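Local atomic coordinates of tubulin-like protein CetZ2 (Haloferax volcanii, PDB entry 4B45), a protein that binds GTP, belongs to a tubulin-like family of GTPases that can form protofilaments, and takes part in the control of archaeal cell shape. Residues A[35-40]-A[73-78]; A[81-86]-A[121-126]. All coordinates share one frame; numbering follows the deposited sequence.

Both contacts lie in the GTPase domain and follow one another along the chain without nesting or crossing. Interaction 1 closes a loop of 32 intervening residues, bringing the end of strand 31-38 against the middle of helix 68-85. The same helix then runs on into interaction 2, where its C-terminal part meets residues 121-126, between helix 107-120 and strand 127-133; 34 residues, including strand 96-102 and helix 107-120, lie between. The two contacts touch through Val37 CG2 and Val82 CG1, 3.8 Å apart, and Met75 SD also packs on Val82. Helix 68-85 is thus tied to the central sheet near the nucleotide and, farther along, to a peripheral loop.

Interaction 1. Residues A[35-40]-A[73-78]; sequences VAVNTA and AVMESD
Met75 overlaps Val37 through its terminal methyl: CE lies 4.2 Å from Val37 CG1. CG stands opposite the backbone N (chi1 -177°), and bends at the next two bonds swing CE from the flank of helix 68-85 to strand 31-38. The second bridge is methyl to methyl, Thr39 CG2 meeting Val74 CG1 at 3.9 Å with the two side chains slanted across each other. No hydrogen bond joins the segments, and all four touching residues are buried. Val37 also packs on Ile6, and Met75 on Val8 and Val114, so strand 3-8 and helix 107-120 enclose the same apolar patch.

Thr39 has a polar side as well. With chi1 52°, OG1 sits between the backbone N and the carbonyl carbon while CG2 faces the helix, and OG1 hydrogen-bonds Ser107 OG. At the end of the strand, Asn38 OD1 accepts Thr39 N at 2.6 Å, the donor tilted from the carbonyl plane, and Ala40 N in a weaker bond; this holds the turn that presents Thr39.

Ser107 binds GTP, and the side chain of Thr39 is about 6 Å from the bound GTP analogue, which places Thr39 in the second shell. Such a strand end, packed under a helix beside the glycine-rich nucleotide loop, belongs to the Rossmann-like GTPase fold of tubulin and FtsZ.

Interaction 2. Residues A[81-86]-A[121-126]; sequences EVMSAL and GVYDVP
Val82 O accepts Ala85 N at 3.0 Å in the C-terminal part of helix 68-85, the turn that carries Met83 and Leu86, which meet Val122 and Tyr123. Leu86 N adds a weak bond to the same oxygen, while Ala85 N is shared with Glu81 O at 3.3 Å. The backbone here is therefore held by divided bonds, and no hydrogen bond crosses to residues 121-126.

The crossing is made mainly by one methyl. Met83 is bent at each of its last two torsions (chi2 and chi3 both -71°), which carries CE out from the helix to the loop. There CE lies 4.0 Å from Val122 CG2, the branch lodged between the backbone N and the carbonyl carbon of its own residue, and 4.4 Å from Tyr123 CE2, approaching the ring obliquely. Val122 CG2 is itself 4.1 Å from Tyr123 CE2, so the three carbons close a small triangle. The ring of Tyr123 extends from the loop until its OH lies beside Leu86, within 4.6 Å of Leu86 CB; Leu86 O, at 4.4 Å from the same OH, is too far for a hydrogen bond.

Behind this outer layer, Met83 and Leu86 both touch Leu119 of helix 107-120, and Leu86 continues inward to Val4 and Ile6 of strand 3-8. Tyr123 packs also on Val90. The contact thus joins the C-terminal part of one helix to the connection that leads from helix 107-120 into strand 127-133, part of the beta-alpha-beta crossover from strand 96-102, away from the nucleotide. With methyl and ring carbons alone meeting at its closest points, cohesion here rests on dispersion and on the shielding of apolar surface, without directional polar bonds between the segments.

Interaction 1. Residues A[35-40]-A[73-78]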
loop_
_atom_site.group_PDB
_atom_site.type_symbol
_atom_site.label_atom_id
_atom_site.label_comp_id
_atom_site.label_asym_id
_atom_site.label_seq_id
_atom_site.Cartn_x
_atom_site.Cartn_y
_atom_site.Cartn_z
ATOM N N VAL A 35 2.533 10.923 -9.862
ATOM C CA VAL A 35 1.861 12.205 -10.007
ATOM C C VAL A 35 1.011 12.445 -8.771
ATOM O O VAL A 35 0.358 11.527 -8.284
ATOM C CB VAL A 35 0.920 12.201 -11.223
ATOM C CG1 VAL A 35 0.331 13.589 -11.452
ATOM C CG2 VAL A 35 1.652 11.752 -12.448
ATOM N N ALA A 36 0.997 13.671 -8.266
ATOM C CA ALA A 36 0.105 13.989 -7.157
ATOM C C ALA A 36 -0.977 14.961 -7.598
ATOM O O ALA A 36 -0.700 15.951 -8.266
ATOM C CB ALA A 36 0.881 14.534 -5.962
ATOM N N VAL A 37 -2.216 14.633 -7.248
ATOM C CA VAL A 37 -3.359 15.466 -7.543
ATOM C C VAL A 37 -3.922 15.993 -6.225
ATOM O O VAL A 37 -4.041 15.247 -5.259
ATOM C CB VAL A 37 -4.461 14.661 -8.261
ATOM C CG1 VAL A 37 -5.590 15.588 -8.719
ATOM C CG2 VAL A 37 -3.879 13.880 -9.440
ATOM N N ASN A 38 -4.273 17.271 -6.188
ATOM C CA ASN A 38 -4.816 17.878 -4.971
ATOM C C ASN A 38 -5.594 19.135 -5.295
ATOM O O ASN A 38 -5.588 19.593 -6.436
ATOM C CB ASN A 38 -3.694 18.232 -4.004
ATOM C CG ASN A 38 -4.137 18.192 -2.561
ATOM O OD1 ASN A 38 -5.313 18.379 -2.249
ATOM N ND2 ASN A 38 -3.193 17.925 -1.670
ATOM N N THR A 39 -6.252 19.689 -4.282
ATOM C CA THR A 39 -7.049 20.906 -4.418
ATOM C C THR A 39 -6.479 21.964 -3.492
ATOM O O THR A 39 -6.963 23.090 -3.450
ATOM C CB THR A 39 -8.507 20.654 -3.994
ATOM O OG1 THR A 39 -8.530 20.061 -2.683
ATOM C CG2 THR A 39 -9.188 19.710 -4.974
ATOM N N ALA A 40 -5.463 21.571 -2.722
ATOM C CA ALA A 40 -4.724 22.488 -1.875
ATOM C C ALA A 40 -3.396 22.765 -2.558
ATOM O O ALA A 40 -2.606 21.848 -2.771
ATOM C CB ALA A 40 -4.501 21.865 -0.481
ATOM N N ALA A 73 -16.852 15.718 -6.472
ATOM C CA ALA A 73 -17.359 16.573 -7.560
ATOM C C ALA A 73 -16.226 17.225 -8.342
ATOM O O ALA A 73 -16.270 17.323 -9.570
ATOM C CB ALA A 73 -18.285 17.646 -7.004
ATOM N N VAL A 74 -15.199 17.663 -7.625
ATOM C CA VAL A 74 -14.067 18.322 -8.262
ATOM C C VAL A 74 -13.280 17.335 -9.128
ATOM O O VAL A 74 -12.830 17.671 -10.226
ATOM C CB VAL A 74 -13.167 18.986 -7.210
ATOM C CG1 VAL A 74 -11.837 19.366 -7.808
ATOM C CG2 VAL A 74 -13.867 20.199 -6.636
ATOM N N MET A 75 -13.127 16.107 -8.648
ATOM C CA MET A 75 -12.462 15.082 -9.440
ATOM C C MET A 75 -13.308 14.698 -10.662
ATOM O O MET A 75 -12.771 14.351 -11.711
ATOM C CB MET A 75 -12.149 13.849 -8.578
ATOM C CG MET A 75 -11.389 12.746 -9.306
ATOM S SD MET A 75 -9.696 13.241 -9.667
ATOM C CE MET A 75 -8.965 13.131 -8.022
ATOM N N GLU A 76 -14.629 14.745 -10.528
ATOM C CA GLU A 76 -15.499 14.481 -11.676
ATOM C C GLU A 76 -15.283 15.526 -12.771
ATOM O O GLU A 76 -15.080 15.184 -13.945
ATOM C CB GLU A 76 -16.979 14.504 -11.265
ATOM C CG GLU A 76 -17.410 13.440 -10.271
ATOM C CD GLU A 76 -17.644 12.079 -10.910
ATOM O OE1 GLU A 76 -17.176 11.857 -12.047
ATOM O OE2 GLU A 76 -18.306 11.231 -10.272
ATOM N N SER A 77 -15.337 16.799 -12.374
ATOM C CA SER A 77 -15.257 17.922 -13.308
ATOM C C SER A 77 -13.891 18.021 -13.962
ATOM O O SER A 77 -13.777 18.441 -15.109
ATOM C CB SER A 77 -15.529 19.238 -12.581
ATOM O OG SER A 77 -16.692 19.141 -11.788
ATOM N N ASP A 78 -12.857 17.644 -13.217
ATOM C CA ASP A 78 -11.493 17.929 -13.629
ATOM C C ASP A 78 -10.698 16.674 -13.970
ATOM O O ASP A 78 -9.477 16.745 -14.133
ATOM C CB ASP A 78 -10.768 18.733 -12.541
ATOM C CG ASP A 78 -11.379 20.130 -12.325
ATOM O OD1 ASP A 78 -12.371 20.466 -13.005
ATOM O OD2 ASP A 78 -10.858 20.897 -11.481
#

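Interaction 2. Residues A[81-86]-A[121-126]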
loop_
_atom_site.group_PDB
_atom_site.type_symbol
_atom_site.label_atom_id
_atom_site.label_comp_id
_atom_site.label_asym_id
_atom_site.label_seq_id
_atom_site.Cartn_x
_atom_site.Cartn_y
_atom_site.Cartn_z
ATOM N N GLU A 81 -8.133 16.618 -17.079
ATOM C CA GLU A 81 -6.824 17.189 -16.762
ATOM C C GLU A 81 -5.961 16.202 -15.964
ATOM O O GLU A 81 -4.750 16.114 -16.172
ATOM C CB GLU A 81 -6.975 18.517 -15.999
ATOM C CG GLU A 81 -7.660 19.641 -16.788
ATOM C CD GLU A 81 -9.164 19.435 -16.954
ATOM O OE1 GLU A 81 -9.699 18.443 -16.418
ATOM O OE2 GLU A 81 -9.818 20.264 -17.627
ATOM N N VAL A 82 -6.588 15.461 -15.052
ATOM C CA VAL A 82 -5.885 14.407 -14.328
ATOM C C VAL A 82 -5.429 13.289 -15.272
ATOM O O VAL A 82 -4.232 12.988 -15.341
ATOM C CB VAL A 82 -6.732 13.823 -13.177
ATOM C CG1 VAL A 82 -5.942 12.766 -12.425
ATOM C CG2 VAL A 82 -7.177 14.934 -12.227
ATOM N N MET A 83 -6.375 12.695 -16.008
ATOM C CA MET A 83 -6.066 11.637 -16.981
ATOM C C MET A 83 -4.989 12.055 -17.985
ATOM O O MET A 83 -4.235 11.215 -18.487
ATOM C CB MET A 83 -7.319 11.218 -17.771
ATOM C CG MET A 83 -8.513 10.759 -16.946
ATOM S SD MET A 83 -8.338 9.167 -16.136
ATOM C CE MET A 83 -8.410 8.063 -17.547
ATOM N N SER A 84 -4.931 13.350 -18.292
ATOM C CA SER A 84 -3.991 13.855 -19.296
ATOM C C SER A 84 -2.581 14.007 -18.753
ATOM O O SER A 84 -1.614 14.013 -19.514
ATOM C CB SER A 84 -4.476 15.178 -19.873
ATOM O OG SER A 84 -5.661 14.962 -20.616
ATOM N N ALA A 85 -2.464 14.137 -17.437
ATOM C CA ALA A 85 -1.157 14.073 -16.807
ATOM C C ALA A 85 -0.612 12.652 -16.982
ATOM O O ALA A 85 0.593 12.450 -17.100
ATOM C CB ALA A 85 -1.247 14.447 -15.329
ATOM N N LEU A 86 -1.516 11.678 -17.034
ATOM C CA LEU A 86 -1.142 10.270 -17.150
ATOM C C LEU A 86 -0.841 9.805 -18.566
ATOM O O LEU A 86 -0.294 8.720 -18.749
ATOM C CB LEU A 86 -2.256 9.393 -16.606
ATOM C CG LEU A 86 -2.502 9.462 -15.113
ATOM C CD1 LEU A 86 -3.714 8.616 -14.823
ATOM C CD2 LEU A 86 -1.276 8.955 -14.384
ATOM N N GLY A 121 -11.829 1.650 -16.106
ATOM C CA GLY A 121 -12.713 1.506 -17.242
ATOM C C GLY A 121 -12.067 1.811 -18.575
ATOM O O GLY A 121 -12.768 2.011 -19.570
ATOM N N VAL A 122 -10.738 1.847 -18.607
ATOM C CA VAL A 122 -10.024 2.149 -19.848
ATOM C C VAL A 122 -8.695 1.409 -20.014
ATOM O O VAL A 122 -8.369 0.946 -21.110
ATOM C CB VAL A 122 -9.777 3.663 -20.019
ATOM C CG1 VAL A 122 -10.997 4.358 -20.629
ATOM C CG2 VAL A 122 -9.355 4.300 -18.702
ATOM N N TYR A 123 -7.928 1.304 -18.934
ATOM C CA TYR A 123 -6.642 0.611 -18.994
ATOM C C TYR A 123 -6.817 -0.892 -18.790
ATOM O O TYR A 123 -7.766 -1.331 -18.131
ATOM C CB TYR A 123 -5.643 1.214 -17.993
ATOM C CG TYR A 123 -5.184 2.595 -18.401
ATOM C CD1 TYR A 123 -4.224 2.761 -19.387
ATOM C CD2 TYR A 123 -5.729 3.733 -17.821
ATOM C CE1 TYR A 123 -3.808 4.012 -19.779
ATOM C CE2 TYR A 123 -5.320 4.994 -18.205
ATOM C CZ TYR A 123 -4.359 5.128 -19.186
ATOM O OH TYR A 123 -3.945 6.380 -19.580
ATOM N N ASP A 124 -5.922 -1.682 -19.377
ATOM C CA ASP A 124 -6.047 -3.131 -19.279
ATOM C C ASP A 124 -5.433 -3.675 -17.994
ATOM O O ASP A 124 -5.793 -4.757 -17.535
ATOM C CB ASP A 124 -5.445 -3.829 -20.504
ATOM C CG ASP A 124 -5.836 -5.293 -20.582
ATOM O OD1 ASP A 124 -6.839 -5.670 -19.936
ATOM O OD2 ASP A 124 -5.144 -6.074 -21.279
ATOM N N VAL A 125 -4.518 -2.915 -17.400
ATOM C CA VAL A 125 -3.815 -3.367 -16.197
ATOM C C VAL A 125 -4.656 -3.157 -14.942
ATOM O O VAL A 125 -5.579 -2.331 -14.941
ATOM C CB VAL A 125 -2.454 -2.657 -16.051
ATOM C CG1 VAL A 125 -1.518 -3.094 -17.169
ATOM C CG2 VAL A 125 -2.640 -1.148 -16.070
ATOM N N PRO A 126 -4.362 -3.916 -13.869
ATOM C CA PRO A 126 -5.149 -3.665 -12.659
ATOM C C PRO A 126 -4.966 -2.251 -12.123
ATOM O O PRO A 126 -3.871 -1.672 -12.206
ATOM C CB PRO A 126 -4.605 -4.697 -11.653
ATOM C CG PRO A 126 -3.341 -5.233 -12.269
ATOM C CD PRO A 126 -3.538 -5.131 -13.745
#